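PDB 5FJZ: coatomer subunit delta from Saccharomyces cerevisiae, which is a subunit of the COPI vesicle coat, which probably mediates retrieval of dilysine-tagged proteins from Golgi to ER, and binds Dsl1 through its mu-homology domain. Local coordinates for residues S18-I23 against I259-S264; T150-V155 against F224-R229. All coordinates share one frame; numbering follows the deposited sequence.

Contact 1: residues S18-I23 against I259-S264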
ATOM      1  N   SER A  18      25.574   4.881   4.511  1.00 17.75           N
ATOM      2  CA  SER A  18      24.810   3.835   5.154  0.50 20.30           C
ATOM      3  C   SER A  18      24.628   2.700   4.172  1.00 20.50           C
ATOM      4  O   SER A  18      24.135   2.897   3.064  1.00 22.26           O
ATOM      5  CB  SER A  18      23.462   4.365   5.623  0.50 23.72           C
ATOM      6  OG  SER A  18      22.746   3.330   6.250  0.50 31.58           O
ATOM      7  N   ILE A  19      25.031   1.469   4.577  1.00 17.18           N
ATOM      8  CA  ILE A  19      24.827   0.332   3.742  1.00 19.19           C
ATOM      9  C   ILE A  19      23.776  -0.537   4.424  1.00 22.14           C
ATOM     10  O   ILE A  19      24.033  -1.095   5.548  1.00 23.41           O
ATOM     11  CB  ILE A  19      26.149  -0.444   3.582  1.00 20.75           C
ATOM     12  CG1 ILE A  19      27.222   0.452   2.939  1.00 22.22           C
ATOM     13  CG2 ILE A  19      25.969  -1.697   2.743  1.00 20.58           C
ATOM     14  CD1 ILE A  19      28.634  -0.137   2.966  1.00 21.62           C
ATOM     15  N   LYS A  20      22.589  -0.588   3.827  1.00 18.21           N
ATOM     16  CA  LYS A  20      21.427  -1.187   4.527  1.00 18.51           C
ATOM     17  C   LYS A  20      20.954  -2.388   3.796  1.00 18.18           C
ATOM     18  O   LYS A  20      20.699  -2.306   2.583  1.00 20.61           O
ATOM     19  CB  LYS A  20      20.318  -0.138   4.606  1.00 17.03           C
ATOM     20  CG  LYS A  20      20.605   1.030   5.531  1.00 24.30           C
ATOM     21  CD  LYS A  20      19.470   2.086   5.465  1.00 27.70           C
ATOM     22  CE  LYS A  20      19.429   2.894   6.739  1.00 37.42           C
ATOM     23  NZ  LYS A  20      18.682   4.183   6.561  1.00 40.06           N
ATOM     24  N   GLU A  21      20.912  -3.542   4.449  1.00 15.03           N
ATOM     25  CA  GLU A  21      20.394  -4.787   3.853  1.00 17.38           C
ATOM     26  C   GLU A  21      19.204  -5.332   4.589  1.00 16.50           C
ATOM     27  O   GLU A  21      19.082  -5.209   5.855  1.00 16.23           O
ATOM     28  CB  GLU A  21      21.486  -5.856   3.673  1.00 19.20           C
ATOM     29  CG  GLU A  21      22.507  -5.333   2.685  1.00 23.50           C
ATOM     30  CD  GLU A  21      23.693  -6.219   2.431  1.00 27.92           C
ATOM     31  OE1 GLU A  21      24.034  -7.022   3.345  1.00 31.47           O
ATOM     32  OE2 GLU A  21      24.248  -6.145   1.307  1.00 27.66           O
ATOM     33  N   VAL A  22      18.233  -5.792   3.822  1.00 16.10           N
ATOM     34  CA  VAL A  22      16.988  -6.379   4.343  1.00 15.41           C
ATOM     35  C   VAL A  22      16.793  -7.778   3.791  1.00 16.07           C
ATOM     36  O   VAL A  22      16.991  -8.013   2.629  1.00 15.03           O
ATOM     37  CB  VAL A  22      15.776  -5.539   3.899  1.00 16.51           C
ATOM     38  CG1 VAL A  22      14.466  -6.158   4.336  1.00 17.99           C
ATOM     39  CG2 VAL A  22      15.895  -4.138   4.415  1.00 15.82           C
ATOM     40  N   ILE A  23      16.490  -8.722   4.686  1.00 13.68           N
ATOM     41  CA  ILE A  23      16.435 -10.130   4.333  1.00 13.74           C
ATOM     42  C   ILE A  23      15.029 -10.642   4.550  1.00 15.82           C
ATOM     43  O   ILE A  23      14.505 -10.524   5.661  1.00 16.00           O
ATOM     44  CB  ILE A  23      17.507 -10.982   5.063  1.00 11.94           C
ATOM     45  CG1 ILE A  23      17.451 -12.486   4.677  1.00 11.93           C
ATOM     46  CG2 ILE A  23      17.438 -10.804   6.582  1.00 11.94           C
ATOM     47  CD1 ILE A  23      17.887 -12.736   3.265  1.00 13.93           C
ATOM     48  N   ILE A 259      27.965   3.412   8.335  1.00 19.00           N
ATOM     49  CA  ILE A 259      27.119   2.543   9.106  1.00 19.34           C
ATOM     50  C   ILE A 259      26.674   1.378   8.243  1.00 22.24           C
ATOM     51  O   ILE A 259      26.176   1.610   7.121  1.00 23.07           O
ATOM     52  CB  ILE A 259      25.918   3.303   9.613  1.00 22.82           C
ATOM     53  CG1 ILE A 259      26.355   4.347  10.602  1.00 28.90           C
ATOM     54  CG2 ILE A 259      24.852   2.332  10.211  1.00 22.35           C
ATOM     55  CD1 ILE A 259      25.292   5.323  10.992  1.00 30.18           C
ATOM     56  N   THR A 260      26.836   0.115   8.705  1.00 23.08           N
ATOM     57  CA  THR A 260      26.189  -1.034   8.066  1.00 21.36           C
ATOM     58  C   THR A 260      25.058  -1.599   8.900  1.00 23.33           C
ATOM     59  O   THR A 260      25.090  -1.493  10.146  1.00 20.26           O
ATOM     60  CB  THR A 260      27.079  -2.218   7.774  1.00 25.68           C
ATOM     61  OG1 THR A 260      27.664  -2.654   9.011  1.00 27.90           O
ATOM     62  CG2 THR A 260      28.152  -1.846   6.810  1.00 27.95           C
ATOM     63  N   SER A 261      24.023  -2.090   8.243  1.00 18.37           N
ATOM     64  CA  SER A 261      22.820  -2.696   8.955  1.00 22.17           C
ATOM     65  C   SER A 261      22.248  -3.886   8.209  1.00 20.77           C
ATOM     66  O   SER A 261      22.395  -4.012   6.966  1.00 19.47           O
ATOM     67  CB  SER A 261      21.682  -1.711   9.233  1.00 25.60           C
ATOM     68  OG  SER A 261      21.353  -1.007   8.053  1.00 31.66           O
ATOM     69  N   LEU A 262      21.583  -4.774   8.970  1.00 18.14           N
ATOM     70  CA  LEU A 262      20.831  -5.936   8.457  1.00 17.83           C
ATOM     71  C   LEU A 262      19.595  -6.102   9.314  1.00 18.55           C
ATOM     72  O   LEU A 262      19.698  -5.955  10.560  1.00 17.25           O
ATOM     73  CB  LEU A 262      21.647  -7.209   8.541  1.00 22.13           C
ATOM     74  CG  LEU A 262      20.976  -8.485   8.030  1.00 20.43           C
ATOM     75  CD1 LEU A 262      20.815  -8.495   6.536  1.00 19.24           C
ATOM     76  CD2 LEU A 262      21.809  -9.689   8.480  1.00 23.31           C
ATOM     77  N   LYS A 263      18.442  -6.144   8.659  1.00 16.55           N
ATOM     78  CA  LYS A 263      17.124  -6.135   9.240  1.00 20.24           C
ATOM     79  C   LYS A 263      16.368  -7.277   8.553  1.00 18.93           C
ATOM     80  O   LYS A 263      16.412  -7.434   7.312  1.00 14.79           O
ATOM     81  CB  LYS A 263      16.423  -4.792   8.996  1.00 27.08           C
ATOM     82  CG  LYS A 263      15.055  -4.591   9.616  1.00 33.56           C
ATOM     83  CD  LYS A 263      14.452  -3.178   9.427  1.00 39.66           C
ATOM     84  CE  LYS A 263      13.058  -3.084   9.940  1.00 41.81           C
ATOM     85  NZ  LYS A 263      13.000  -2.250  11.148  1.00 45.26           N
ATOM     86  N   SER A 264      15.662  -8.080   9.351  1.00 15.39           N
ATOM     87  CA  SER A 264      14.616  -8.959   8.792  1.00 14.81           C
ATOM     88  C   SER A 264      13.403  -8.176   8.287  1.00 15.84           C
ATOM     89  O   SER A 264      13.084  -7.109   8.749  1.00 19.54           O
ATOM     90  CB  SER A 264      14.154  -9.993   9.823  1.00 17.13           C
ATOM     91  OG  SER A 264      13.587  -9.323  10.976  1.00 16.41           O
TER
HETATM   92  O   HOH W   1      19.055  -2.737   7.292  1.00 20.14           O
HETATM   93  O   HOH W   2      24.424  -5.820   6.569  1.00 28.30           O

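Contact 2: residues T150-V155 against F224-R229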
ATOM      1  N   THR A 150      28.569 -11.899  14.453  1.00 33.28           N
ATOM      2  CA  THR A 150      28.278 -11.023  15.586  1.00 37.00           C
ATOM      3  C   THR A 150      26.982 -11.485  16.192  1.00 33.74           C
ATOM      4  O   THR A 150      26.250 -12.259  15.581  1.00 27.12           O
ATOM      5  CB  THR A 150      28.190  -9.534  15.177  1.00 39.98           C
ATOM      6  OG1 THR A 150      27.119  -9.368  14.249  1.00 41.07           O
ATOM      7  CG2 THR A 150      29.501  -9.051  14.523  1.00 40.19           C
ATOM      8  N   GLU A 151      26.744 -11.062  17.424  1.00 31.37           N
ATOM      9  CA  GLU A 151      25.560 -11.457  18.174  1.00 31.09           C
ATOM     10  C   GLU A 151      24.333 -10.750  17.571  1.00 32.03           C
ATOM     11  O   GLU A 151      24.449  -9.641  17.014  1.00 27.36           O
ATOM     12  CB  GLU A 151      25.733 -11.143  19.665  1.00 33.45           C
ATOM     13  CG  GLU A 151      25.814  -9.661  20.063  1.00 41.99           C
ATOM     14  CD  GLU A 151      25.366  -9.420  21.504  1.00 51.06           C
ATOM     15  OE1 GLU A 151      25.662 -10.287  22.377  1.00 51.87           O
ATOM     16  OE2 GLU A 151      24.659  -8.392  21.748  1.00 51.61           O
ATOM     17  N   LEU A 152      23.167 -11.399  17.643  1.00 28.29           N
ATOM     18  CA  LEU A 152      21.909 -10.703  17.437  1.00 26.83           C
ATOM     19  C   LEU A 152      21.291 -10.444  18.810  1.00 26.30           C
ATOM     20  O   LEU A 152      21.170 -11.381  19.637  1.00 27.78           O
ATOM     21  CB  LEU A 152      20.954 -11.533  16.615  1.00 24.12           C
ATOM     22  CG  LEU A 152      21.266 -11.746  15.155  1.00 20.45           C
ATOM     23  CD1 LEU A 152      20.291 -12.717  14.570  1.00 19.02           C
ATOM     24  CD2 LEU A 152      21.210 -10.421  14.413  1.00 24.73           C
ATOM     25  N   ALA A 153      20.933  -9.190  19.066  1.00 23.90           N
ATOM     26  CA  ALA A 153      20.353  -8.818  20.346  1.00 26.41           C
ATOM     27  C   ALA A 153      18.869  -8.574  20.181  1.00 24.10           C
ATOM     28  O   ALA A 153      18.431  -8.156  19.086  1.00 25.36           O
ATOM     29  CB  ALA A 153      21.020  -7.575  20.880  1.00 29.51           C
ATOM     30  N   ASP A 154      18.090  -8.876  21.205  1.00 23.88           N
ATOM     31  CA  ASP A 154      16.641  -8.568  21.208  1.00 22.90           C
ATOM     32  C   ASP A 154      15.922  -9.072  19.985  1.00 21.59           C
ATOM     33  O   ASP A 154      15.182  -8.322  19.290  1.00 23.50           O
ATOM     34  CB  ASP A 154      16.433  -7.024  21.372  1.00 26.73           C
ATOM     35  CG  ASP A 154      16.948  -6.502  22.725  1.00 30.45           C
ATOM     36  OD1 ASP A 154      17.033  -7.273  23.693  1.00 30.38           O
ATOM     37  OD2 ASP A 154      17.259  -5.307  22.830  1.00 29.41           O
ATOM     38  N   VAL A 155      16.015 -10.367  19.744  1.00 20.62           N
ATOM     39  CA  VAL A 155      15.299 -11.072  18.664  1.00 21.12           C
ATOM     40  C   VAL A 155      13.881 -11.468  19.127  1.00 21.02           C
ATOM     41  O   VAL A 155      13.684 -11.966  20.228  1.00 21.73           O
ATOM     42  CB  VAL A 155      16.069 -12.310  18.300  1.00 19.03           C
ATOM     43  CG1 VAL A 155      15.423 -13.119  17.170  1.00 21.74           C
ATOM     44  CG2 VAL A 155      17.504 -11.943  17.957  1.00 19.42           C
ATOM     45  N   PHE A 224      14.513  -9.213  13.795  1.00 16.75           N
ATOM     46  CA  PHE A 224      15.821  -8.866  14.258  1.00 18.06           C
ATOM     47  C   PHE A 224      16.453  -7.782  13.401  1.00 17.63           C
ATOM     48  O   PHE A 224      16.007  -7.482  12.289  1.00 17.18           O
ATOM     49  CB  PHE A 224      16.747 -10.082  14.291  1.00 16.31           C
ATOM     50  CG  PHE A 224      16.971 -10.752  12.916  1.00 18.07           C
ATOM     51  CD1 PHE A 224      17.836 -10.202  11.958  1.00 18.37           C
ATOM     52  CD2 PHE A 224      16.246 -11.895  12.571  1.00 15.50           C
ATOM     53  CE1 PHE A 224      18.050 -10.820  10.756  1.00 17.78           C
ATOM     54  CE2 PHE A 224      16.449 -12.498  11.325  1.00 19.39           C
ATOM     55  CZ  PHE A 224      17.348 -11.958  10.439  1.00 18.12           C
ATOM     56  N   GLN A 225      17.421  -7.108  13.986  1.00 19.48           N
ATOM     57  CA  GLN A 225      18.062  -5.967  13.359  1.00 24.43           C
ATOM     58  C   GLN A 225      19.393  -5.799  14.031  1.00 23.41           C
ATOM     59  O   GLN A 225      19.455  -5.696  15.249  1.00 28.35           O
ATOM     60  CB  GLN A 225      17.170  -4.707  13.514  1.00 24.25           C
ATOM     61  CG  GLN A 225      17.636  -3.416  12.804  1.00 38.18           C
ATOM     62  CD  GLN A 225      16.671  -2.226  12.879  1.00 41.11           C
ATOM     63  OE1 GLN A 225      17.068  -1.110  12.584  1.00 60.02           O
ATOM     64  NE2 GLN A 225      15.407  -2.459  13.258  1.00 44.78           N
ATOM     65  N   GLU A 226      20.443  -5.623  13.262  1.00 19.59           N
ATOM     66  CA  GLU A 226      21.726  -5.177  13.833  1.00 27.56           C
ATOM     67  C   GLU A 226      22.421  -4.120  12.989  1.00 24.95           C
ATOM     68  O   GLU A 226      22.237  -4.098  11.792  1.00 20.09           O
ATOM     69  CB  GLU A 226      22.665  -6.407  14.015  1.00 38.58           C
ATOM     70  CG  GLU A 226      23.124  -7.053  12.699  1.00 49.25           C
ATOM     71  CD  GLU A 226      24.576  -7.525  12.696  1.00 72.04           C
ATOM     72  OE1 GLU A 226      25.062  -7.931  13.779  1.00 83.41           O
ATOM     73  OE2 GLU A 226      25.224  -7.538  11.608  1.00 89.03           O
ATOM     74  N   SER A 227      23.201  -3.230  13.616  1.00 24.37           N
ATOM     75  CA  SER A 227      23.973  -2.228  12.870  1.00 23.43           C
ATOM     76  C   SER A 227      25.326  -1.947  13.519  1.00 23.40           C
ATOM     77  O   SER A 227      25.484  -2.120  14.747  1.00 24.39           O
ATOM     78  CB  SER A 227      23.195  -0.948  12.743  1.00 22.20           C
ATOM     79  OG  SER A 227      22.841  -0.479  14.017  1.00 27.71           O
ATOM     80  N   THR A 228      26.273  -1.509  12.714  1.00 25.46           N
ATOM     81  CA  THR A 228      27.647  -1.192  13.178  1.00 26.13           C
ATOM     82  C   THR A 228      28.078   0.149  12.538  1.00 26.58           C
ATOM     83  O   THR A 228      27.889   0.325  11.373  1.00 22.30           O
ATOM     84  CB  THR A 228      28.639  -2.370  12.988  1.00 31.33           C
ATOM     85  OG1 THR A 228      29.898  -1.887  12.528  1.00 41.40           O
ATOM     86  CG2 THR A 228      28.144  -3.471  12.016  1.00 32.21           C
ATOM     87  N   ARG A 229      28.618   1.068  13.330  1.00 26.81           N
ATOM     88  CA  ARG A 229      29.258   2.266  12.805  1.00 24.30           C
ATOM     89  C   ARG A 229      30.758   2.069  12.835  1.00 27.41           C
ATOM     90  O   ARG A 229      31.320   1.913  13.924  1.00 22.45           O
ATOM     91  CB  ARG A 229      28.847   3.498  13.615  1.00 27.42           C
ATOM     92  CG  ARG A 229      29.425   4.779  13.051  1.00 29.45           C
ATOM     93  CD  ARG A 229      28.642   5.940  13.610  1.00 33.80           C
ATOM     94  NE  ARG A 229      29.127   7.176  13.026  1.00 30.32           N
ATOM     95  CZ  ARG A 229      28.407   8.262  12.819  1.00 30.92           C
ATOM     96  NH1 ARG A 229      27.146   8.322  13.202  1.00 29.76           N
ATOM     97  NH2 ARG A 229      28.976   9.300  12.248  1.00 31.86           N
TER
HETATM   98  O   HOH W   3      21.137  -7.049  17.094  1.00 26.28           O
HETATM   99  O   HOH W   4      18.787  -8.506  16.426  1.00 36.62           O

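Contact 1: residues S18-I23 against I259-S264
Ile19 and Glu21 each grip the 259-264 strand with both backbone polar groups, and Ile23 adds a fifth bond, making an unbroken parallel ladder. Ile19 N donates to Ile259 O at 2.8 Å, and Ile19 O receives Ser261 N at 2.9 Å. Glu21 likewise lies between Ser261 and Lys263, while Ile23 N reaches Lys263 O. In the bond to Ser261 O the donor, Glu21 N, stands 39° out of the carbonyl plane; that oxygen also accepts a hydrogen bond from a water at 2.7 Å.

A second water links Glu21 O to Ser261 OG. Ser261 holds OG between its backbone N and carbonyl carbon (chi1 50°), where it lies 3.3 Å from Lys20 CG; a small hydroxyl suits this spot beside the long lysine, whose NZ continues to a salt bridge with Glu43.

The face carrying Ile19, Glu21, Ile23, Thr260, Leu262 and Ser264 is buried. Leu262 CD1 reaches across to Glu21 CB and, at 4.1 Å, Ile23 CG2, while Thr260 turns its methyl CG2 toward Ile19 CB. The buried carboxylate of Glu21 is satisfied from outside the pair: OE2 accepts from Trp109 NE1 and is hydrogen-bonded to Thr237 OG1.

The beta-branched Ile19, Val22, Ile23, Ile259 and Thr260 favour such extended backbones. The ladder is a classic parallel beta pairing, here joining the first and last long strands of the mu-homology domain within a largely antiparallel sheet.

Contact 2: residues T150-V155 against F224-R229
Leu152 packs on Phe224 and Thr150 bonds to Glu226, yet the two backbones are joined through a pair of waters, at Ala153 and Gln225. One water accepts from Ala153 N and donates to Gln225 O at 2.8 Å. Another donates to Ala153 O at 2.7 Å and accepts from Gln225 N. The two waters thus bridge the N-H and C=O of one residue to the C=O and N-H of the other, a link that draws on backbone atoms alone.

The direct polar bond lies at one end. Thr150 OG1 donates to Glu226 OE1 at 2.6 Å, meeting the syn lone pair, and the two side chains cross at about a right angle. In Glu226 chi2 of 141° lies away from a staggered value and swings CD toward Thr150. The hydroxyl would be expected to steady the negative charge.

Apolar contact fills the rest. Leu152 lies over one face of the Phe224 ring, CD1 4.2 Å above the plane and offset toward the rim; CD2 touches ring atom CD1 and also lies 4.2 Å from Glu226 CG. A forked leucine can thus serve both the ring and the aliphatic part of the glutamate. Val155 runs alongside Phe224, its CG2 against CB.

Asp154, with a left-handed backbone (phi 52°), forms a G1 beta bulge with Val155 opposite Ile194, turning the chain a corner. Before the corner, strand 152-153 pairs with strand 196-197; after it, strand 155-159 joins the large sheet beside strand 220-229. On its other side strand 220-229 is bonded to strand 257-269, from which Tyr267 meets Phe224 edge-to-face.

From the N terminus the chain lays down strand 15-27, which later forms one side of contact 1, and passes through strands 33-46 and 104-113 before reaching residues 150-155. Contact 2 closes the shorter loop when strand 220-229 arrives. Contact 1 closes last, as strand 257-269 returns beside strand 15-27, so the loop of contact 2 lies wholly within that of contact 1 and the two do not cross. Strands 220-229 and 257-269 are antiparallel neighbours, probably bonded from Glu226 N to Leu262 O and from Thr228 N to Thr260 O. Contact 1 joins the first and last long strands; contact 2 fastens the segment around the corner at Asp154 to strand 220-229.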